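Membrane thiol protease (Chlamydia trachomatis, PDB 5B5Q) cleaves ubiquitin and NEDD8 from modified host proteins as a secreted cysteine protease, stabilising an NF-kappa-B inhibitor and so blocking NF-kappa-B activation. Local coordinates at residues W14-I19 and E37-A42. Residues are numbered along the deposited sequence; the frame is centred on the assembly and turned at random.
Sequences WDSDII and ETFPPA
T38 and S16 exchange two hydrogen bonds, each from a side-chain hydroxyl to the other residue's backbone carbonyl. The bond from T38 OG1 to S16 O is short, 2.6 Å, and far from straight on: the hydroxyl sits above the carbonyl plane, with a C=O...donor angle of 114°. T38 holds OG1 between its own backbone N and carbonyl carbon (chi1 50°), which turns the hydroxyl to the first turn of helix 16-29 and also brings it to 3.4 Å from S16 CB. In return S16 OG reaches T38 O at 3.3 Å, a weak bond. The other branch of T38, the methyl CG2, lies 4.0 Å from I19 CG2, an apolar contact one helical turn further on and beside the polar pair. F39 adds little: its CB comes to 4.2 Å from S16 CB, while CG, anti to the backbone N, carries the ring away from the helix, with S16 OG near the plane of the ring at its edge.

The turn that T38 grips is itself capped by D15. D15 OD1 accepts from I18 N at 3.3 Å in a nearly straight bond and only weakly from D17 N, while I19 N bonds to D15 O. S16 and I19 both touch W124 of strand 123-130, and P41, just beyond the cis peptide bond between F39 and P40, packs on the same tryptophan. E37 is tied by its carboxylate to the backbone N atoms of I73 and C74. The arrangement is an N-capped helix start pinned to the loop before helix 47-62 in this C48 (Ulp1-type) cysteine protease domain, with the I19 side chain about 7 Å from that of the active-site C193.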
loop_
_atom_site.group_PDB
_atom_site.type_symbol
_atom_site.label_atom_id
_atom_site.label_comp_id
_atom_site.label_asym_id
_atom_site.label_seq_id
_atom_site.Cartn_x
_atom_site.Cartn_y
_atom_site.Cartn_z
ATOM N N TRP B 14 -1.793 -5.704 -11.754
ATOM C CA TRP B 14 -2.720 -4.776 -11.122
ATOM C C TRP B 14 -2.151 -3.367 -11.127
ATOM O O TRP B 14 -1.126 -3.104 -10.504
ATOM C CB TRP B 14 -3.031 -5.219 -9.693
ATOM C CG TRP B 14 -4.193 -6.161 -9.587
ATOM C CD1 TRP B 14 -4.767 -6.887 -10.590
ATOM C CD2 TRP B 14 -4.941 -6.454 -8.401
ATOM N NE1 TRP B 14 -5.826 -7.618 -10.100
ATOM C CE2 TRP B 14 -5.954 -7.368 -8.760
ATOM C CE3 TRP B 14 -4.852 -6.032 -7.070
ATOM C CZ2 TRP B 14 -6.864 -7.871 -7.836
ATOM C CZ3 TRP B 14 -5.754 -6.527 -6.162
ATOM C CH2 TRP B 14 -6.746 -7.443 -6.543
ATOM N N ASP B 15 -2.820 -2.464 -11.844
ATOM C CA ASP B 15 -2.392 -1.070 -11.904
ATOM C C ASP B 15 -3.110 -0.229 -10.855
ATOM O O ASP B 15 -3.861 -0.751 -10.027
ATOM C CB ASP B 15 -2.604 -0.488 -13.318
ATOM C CG ASP B 15 -4.081 -0.424 -13.749
ATOM O OD1 ASP B 15 -5.004 -0.555 -12.916
ATOM O OD2 ASP B 15 -4.315 -0.215 -14.960
ATOM N N SER B 16 -2.867 1.079 -10.891
ATOM C CA SER B 16 -3.415 1.987 -9.894
ATOM C C SER B 16 -4.939 1.895 -9.765
ATOM O O SER B 16 -5.477 1.988 -8.661
ATOM C CB SER B 16 -3.032 3.425 -10.227
ATOM O OG SER B 16 -1.640 3.614 -10.123
ATOM N N ASP B 17 -5.632 1.731 -10.885
ATOM C CA ASP B 17 -7.092 1.717 -10.848
ATOM C C ASP B 17 -7.670 0.477 -10.164
ATOM O O ASP B 17 -8.599 0.592 -9.363
ATOM C CB ASP B 17 -7.661 1.839 -12.256
ATOM C CG ASP B 17 -7.721 3.274 -12.723
ATOM O OD1 ASP B 17 -8.238 4.128 -11.967
ATOM O OD2 ASP B 17 -7.255 3.547 -13.846
ATOM N N ILE B 18 -7.140 -0.708 -10.454
ATOM C CA ILE B 18 -7.676 -1.897 -9.801
ATOM C C ILE B 18 -7.252 -1.932 -8.325
ATOM O O ILE B 18 -8.042 -2.315 -7.470
ATOM C CB ILE B 18 -7.258 -3.194 -10.521
ATOM C CG1 ILE B 18 -7.784 -4.432 -9.783
ATOM C CG2 ILE B 18 -5.741 -3.286 -10.672
ATOM C CD1 ILE B 18 -9.294 -4.540 -9.750
ATOM N N ILE B 19 -6.031 -1.507 -8.008
ATOM C CA ILE B 19 -5.617 -1.489 -6.598
ATOM C C ILE B 19 -6.541 -0.563 -5.788
ATOM O O ILE B 19 -6.991 -0.931 -4.708
ATOM C CB ILE B 19 -4.153 -1.059 -6.431
ATOM C CG1 ILE B 19 -3.235 -2.100 -7.092
ATOM C CG2 ILE B 19 -3.813 -0.910 -4.942
ATOM C CD1 ILE B 19 -1.780 -1.688 -7.199
ATOM N N GLU B 37 -6.065 7.173 -2.550
ATOM C CA GLU B 37 -5.910 7.097 -3.991
ATOM C C GLU B 37 -4.476 6.711 -4.358
ATOM O O GLU B 37 -3.522 6.999 -3.623
ATOM C CB GLU B 37 -6.316 8.423 -4.630
ATOM C CG GLU B 37 -7.821 8.615 -4.594
ATOM C CD GLU B 37 -8.281 10.023 -4.934
ATOM O OE1 GLU B 37 -7.439 10.901 -5.228
ATOM O OE2 GLU B 37 -9.502 10.258 -4.884
ATOM N N THR B 38 -4.357 6.060 -5.508
ATOM C CA THR B 38 -3.133 5.395 -5.935
ATOM C C THR B 38 -2.476 6.087 -7.131
ATOM O O THR B 38 -1.377 5.706 -7.551
ATOM C CB THR B 38 -3.434 3.953 -6.314
ATOM O OG1 THR B 38 -4.548 3.946 -7.209
ATOM C CG2 THR B 38 -3.787 3.120 -5.085
ATOM N N PHE B 39 -3.169 7.075 -7.701
ATOM C CA PHE B 39 -2.578 7.946 -8.703
ATOM C C PHE B 39 -2.907 9.415 -8.425
ATOM O O PHE B 39 -4.067 9.754 -8.191
ATOM C CB PHE B 39 -3.043 7.604 -10.121
ATOM C CG PHE B 39 -2.237 8.308 -11.171
ATOM C CD1 PHE B 39 -1.057 7.755 -11.631
ATOM C CD2 PHE B 39 -2.618 9.550 -11.653
ATOM C CE1 PHE B 39 -0.290 8.402 -12.568
ATOM C CE2 PHE B 39 -1.848 10.201 -12.592
ATOM C CZ PHE B 39 -0.682 9.623 -13.053
ATOM N N PRO B 40 -1.891 10.297 -8.444
ATOM C CA PRO B 40 -0.460 9.983 -8.575
ATOM C C PRO B 40 0.008 9.119 -7.422
ATOM O O PRO B 40 -0.438 9.330 -6.295
ATOM C CB PRO B 40 0.211 11.358 -8.546
ATOM C CG PRO B 40 -0.847 12.299 -9.024
ATOM C CD PRO B 40 -2.126 11.749 -8.464
ATOM N N PRO B 41 0.859 8.123 -7.699
ATOM C CA PRO B 41 1.267 7.229 -6.617
ATOM C C PRO B 41 2.286 7.855 -5.689
ATOM O O PRO B 41 2.925 8.841 -6.047
ATOM C CB PRO B 41 1.885 6.049 -7.362
ATOM C CG PRO B 41 2.479 6.660 -8.556
ATOM C CD PRO B 41 1.522 7.769 -8.968
ATOM N N ALA B 42 2.423 7.290 -4.498
ATOM C CA ALA B 42 3.601 7.549 -3.700
ATOM C C ALA B 42 4.796 7.000 -4.464
ATOM O O ALA B 42 4.661 6.055 -5.261
ATOM C CB ALA B 42 3.491 6.902 -2.326
#